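Local coordinates for protein carbonic anhydrase (PDB 7COI) that probably catalyses the reversible hydration of carbon dioxide to hydrogencarbonate and a proton, as a zinc-dependent enzyme of the beta class, at residues Thr176-Gly179 against Gly180-Ala183; Gln202-Glu205 against Gln206-Glu210. All coordinates share one frame; numbering follows the deposited sequence.

Contact 1. Residues Thr176-Gly179 against Gly180-Ala183; sequences TKCG and GVAA. With ZN (zinc ion), chain F; ACT (acetate ion), chain E.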
loop_
_atom_site.group_PDB
_atom_site.type_symbol
_atom_site.label_atom_id
_atom_site.label_comp_id
_atom_site.label_asym_id
_atom_site.label_seq_id
_atom_site.Cartn_x
_atom_site.Cartn_y
_atom_site.Cartn_z
ATOM N N THR A 176 0.260 20.673 -17.158
ATOM C CA THR A 176 -0.233 21.974 -16.671
ATOM C C THR A 176 -1.670 21.777 -16.187
ATOM O O THR A 176 -2.398 20.890 -16.734
ATOM C CB THR A 176 -0.076 23.047 -17.762
ATOM O OG1 THR A 176 -0.947 22.727 -18.847
ATOM C CG2 THR A 176 1.347 23.153 -18.246
ATOM N N LYS A 177 -2.097 22.602 -15.236
ATOM C CA LYS A 177 -3.482 22.579 -14.685
ATOM C C LYS A 177 -3.767 21.224 -14.009
ATOM O O LYS A 177 -4.890 20.736 -14.135
ATOM C CB LYS A 177 -4.490 22.854 -15.795
ATOM C CG LYS A 177 -4.173 24.082 -16.649
ATOM C CD LYS A 177 -4.338 25.358 -15.888
ATOM C CE LYS A 177 -5.799 25.723 -15.689
ATOM N NZ LYS A 177 -6.113 26.216 -14.319
ATOM N N CYS A 178 -2.772 20.627 -13.365
ATOM C CA CYS A 178 -2.927 19.320 -12.647
ATOM C C CYS A 178 -3.645 19.561 -11.329
ATOM O O CYS A 178 -3.059 20.201 -10.455
ATOM C CB CYS A 178 -1.586 18.630 -12.425
ATOM S SG CYS A 178 -1.794 17.003 -11.656
ATOM N N GLY A 179 -4.857 19.005 -11.179
ATOM C CA GLY A 179 -5.669 19.081 -9.945
ATOM C C GLY A 179 -5.000 18.446 -8.740
ATOM O O GLY A 179 -5.232 18.915 -7.635
ATOM N N GLY A 180 -4.188 17.405 -8.906
ATOM C CA GLY A 180 -3.478 16.776 -7.785
ATOM C C GLY A 180 -2.368 17.663 -7.302
ATOM O O GLY A 180 -2.211 17.867 -6.098
ATOM N N VAL A 181 -1.617 18.248 -8.228
ATOM C CA VAL A 181 -0.560 19.225 -7.850
ATOM C C VAL A 181 -1.237 20.411 -7.141
ATOM O O VAL A 181 -0.752 20.836 -6.067
ATOM C CB VAL A 181 0.241 19.636 -9.090
ATOM C CG1 VAL A 181 1.169 20.800 -8.772
ATOM C CG2 VAL A 181 1.013 18.439 -9.645
ATOM N N ALA A 182 -2.324 20.942 -7.694
ATOM C CA ALA A 182 -3.037 22.096 -7.072
ATOM C C ALA A 182 -3.535 21.724 -5.660
ATOM O O ALA A 182 -3.409 22.537 -4.714
ATOM C CB ALA A 182 -4.150 22.573 -7.960
ATOM N N ALA A 183 -4.087 20.525 -5.478
ATOM C CA ALA A 183 -4.572 20.055 -4.160
ATOM C C ALA A 183 -3.423 20.118 -3.144
ATOM O O ALA A 183 -3.645 20.558 -1.984
ATOM C CB ALA A 183 -5.133 18.667 -4.287
HETATM ZN ZN ZN F . -3.069 15.797 -13.164
HETATM C C ACT E . -5.997 15.532 -12.373
HETATM O O ACT E . -7.051 15.484 -12.998
HETATM O OXT ACT E . -4.944 16.410 -12.892
HETATM C CH3 ACT E . -5.718 14.719 -11.105
#
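The zinc site of this beta-carbonic anhydrase and the N-cap of a helix share one residue, Cys178. Its SG binds the zinc ion at 2.3 Å and also accepts a weak but nearly straight capping bond from Val181 N, 3.7 Å from Cys178 SG with an angle of 167° at the hydrogen. With SG anti to the backbone N (chi1 -176°), the sulfur lies beside the carbonyl carbon, which puts SG within reach of Val181 N. Cys178 SG thus has two partners here, the zinc ion and the weak N-H. Val181 CG2, set beside its own backbone N, packs against the same side chain, 3.8 Å from Cys178 CB. The turn itself is closed by Ala182 N to Cys178 O at 3.0 Å and by Ala183 N to Gly179 O at 2.9 Å. Acetate, probably from the crystallisation liquor, binds zinc through OXT at 2.0 Å, and Gly179 N donates to that same OXT over 3.1 Å. Cys119 and His175 complete the protein ligands, while Gln110 NE2 of the second subunit is also hydrogen-bonded to the acetate. The loop leaves strand 169-175 and enters helix 179-185, whose Val181 packs on Val220 and Leu223 of helix 216-236.

Contact 2. Residues Gln202-Glu205 against Gln206-Glu210; sequences QLRE and QHLAE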
loop_
_atom_site.group_PDB
_atom_site.type_symbol
_atom_site.label_atom_id
_atom_site.label_comp_id
_atom_site.label_asym_id
_atom_site.label_seq_id
_atom_site.Cartn_x
_atom_site.Cartn_y
_atom_site.Cartn_z
ATOM N N GLN A 202 5.723 17.116 0.413
ATOM C CA GLN A 202 7.142 17.065 0.827
ATOM C C GLN A 202 7.949 18.024 -0.078
ATOM O O GLN A 202 8.833 18.766 0.445
ATOM C CB GLN A 202 7.678 15.641 0.741
ATOM C CG GLN A 202 7.009 14.702 1.753
ATOM C CD GLN A 202 7.506 13.291 1.583
ATOM O OE1 GLN A 202 7.647 12.793 0.469
ATOM N NE2 GLN A 202 7.805 12.651 2.694
ATOM N N LEU A 203 7.671 17.996 -1.386
ATOM C CA LEU A 203 8.323 18.907 -2.357
ATOM C C LEU A 203 7.920 20.347 -2.047
ATOM O O LEU A 203 8.813 21.229 -2.096
ATOM C CB LEU A 203 7.944 18.510 -3.787
ATOM C CG LEU A 203 8.590 17.238 -4.292
ATOM C CD1 LEU A 203 7.924 16.791 -5.586
ATOM C CD2 LEU A 203 10.094 17.442 -4.478
ATOM N N ARG A 204 6.653 20.572 -1.709
ATOM C CA ARG A 204 6.182 21.928 -1.336
ATOM C C ARG A 204 6.991 22.457 -0.131
ATOM O O ARG A 204 7.472 23.631 -0.175
ATOM C CB ARG A 204 4.694 21.880 -1.039
ATOM C CG ARG A 204 4.124 23.219 -0.614
ATOM C CD ARG A 204 2.651 23.073 -0.317
ATOM N NE ARG A 204 2.102 24.306 0.206
ATOM C CZ ARG A 204 0.912 24.438 0.745
ATOM N NH1 ARG A 204 0.086 23.398 0.823
ATOM N NH2 ARG A 204 0.561 25.623 1.214
ATOM N N GLU A 205 7.138 21.641 0.916
ATOM C CA GLU A 205 7.928 22.010 2.122
ATOM C C GLU A 205 9.360 22.330 1.698
ATOM O O GLU A 205 9.871 23.375 2.137
ATOM C CB GLU A 205 7.932 20.899 3.173
ATOM C CG GLU A 205 8.818 21.153 4.378
ATOM C CD GLU A 205 8.931 19.950 5.316
ATOM O OE1 GLU A 205 10.025 19.702 5.822
ATOM O OE2 GLU A 205 7.914 19.276 5.568
ATOM N N GLN A 206 9.990 21.463 0.905
ATOM C CA GLN A 206 11.413 21.609 0.548
ATOM C C GLN A 206 11.616 22.878 -0.287
ATOM O O GLN A 206 12.734 23.434 -0.244
ATOM C CB GLN A 206 11.928 20.429 -0.268
ATOM C CG GLN A 206 11.945 19.082 0.438
ATOM C CD GLN A 206 12.036 17.957 -0.578
ATOM O OE1 GLN A 206 12.691 18.084 -1.621
ATOM N NE2 GLN A 206 11.333 16.861 -0.310
ATOM N N HIS A 207 10.640 23.271 -1.100
ATOM C CA HIS A 207 10.765 24.373 -2.092
ATOM C C HIS A 207 9.820 25.525 -1.719
ATOM O O HIS A 207 9.386 26.258 -2.645
ATOM C CB HIS A 207 10.480 23.825 -3.501
ATOM C CG HIS A 207 11.481 22.814 -3.948
ATOM N ND1 HIS A 207 12.635 23.170 -4.595
ATOM C CD2 HIS A 207 11.529 21.477 -3.823
ATOM C CE1 HIS A 207 13.358 22.097 -4.857
ATOM N NE2 HIS A 207 12.682 21.033 -4.427
ATOM N N LEU A 208 9.463 25.668 -0.437
ATOM C CA LEU A 208 8.325 26.542 -0.039
ATOM C C LEU A 208 8.580 28.006 -0.449
ATOM O O LEU A 208 7.672 28.624 -1.026
ATOM C CB LEU A 208 8.059 26.441 1.462
ATOM C CG LEU A 208 6.797 27.183 1.907
ATOM C CD1 LEU A 208 5.557 26.628 1.229
ATOM C CD2 LEU A 208 6.658 27.166 3.419
ATOM N N ALA A 209 9.761 28.542 -0.146
ATOM C CA ALA A 209 10.111 29.955 -0.449
ATOM C C ALA A 209 10.014 30.176 -1.964
ATOM O O ALA A 209 9.354 31.154 -2.385
ATOM C CB ALA A 209 11.484 30.283 0.086
ATOM N N GLU A 210 10.620 29.285 -2.754
ATOM C CA GLU A 210 10.586 29.331 -4.247
ATOM C C GLU A 210 9.133 29.345 -4.740
ATOM O O GLU A 210 8.800 30.180 -5.602
ATOM C CB GLU A 210 11.401 28.153 -4.791
ATOM C CG GLU A 210 11.243 27.883 -6.279
ATOM C CD GLU A 210 11.941 26.610 -6.734
ATOM O OE1 GLU A 210 11.837 26.265 -7.914
ATOM O OE2 GLU A 210 12.576 25.952 -5.895
#
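The His207 imidazole meets Leu203 O at its edge, in the ring plane, with ring atom CD2 3.2 Å from that oxygen. At the other side of the ring, His207 ND1 donates to Glu210 OE2 over 3.1 Å; the carboxylate oxygen is met on its syn side, 33° out of the carboxylate plane, and it also lies somewhat out of the ring plane, so this His-carboxylate bond is tilted at both ends. It restrains the ring's rotation from a side chain of the following turn. Leu203 O also accepts His207 N at 2.9 Å, and Gln206 N bonds Gln202 O at 3.0 Å. Here the first helix ends: His207 is the first residue to leave helical backbone geometry and is also the N-cap of helix 208-212. CG beside its own N (chi1 -65°) brings Gln206 CG to 3.1 Å from Gln202 O; the chain then runs on extended, placing Gln206 OE1 3.9 Å from Leu203 CD2. On another flank, Leu208 CD1 comes obliquely to Arg204 CG at 4.1 Å. The Glu205 carboxylate forms a salt bridge with Arg279 of the third subunit. The break at His207 joins helix 193-206 to helix 208-212, with Leu203 and His207 packed on helix 216-236.

Contacts 1 and 2 stand in series along the chain, contact 1 at the start of helix 179-185, contact 2 where helix 193-206 gives way to helix 208-212, with centres 16 Å apart. Their nearest atoms are about 5 Å apart, so the two do not touch. What they share is helix 216-236: Leu223 receives Val181 from contact 1 and Leu203 from contact 2. Arg204 adds a polar tie, its NH1 donating to Ala184 O just beyond 180-183. Only contact 1 supplies a zinc ligand; the Leu203 side chain is about 11 Å from that of Cys178 and about 13 Å from the zinc ion, well away from the metal. The interfaces differ as well: contact 1 adjoins the second subunit, contact 2 the third.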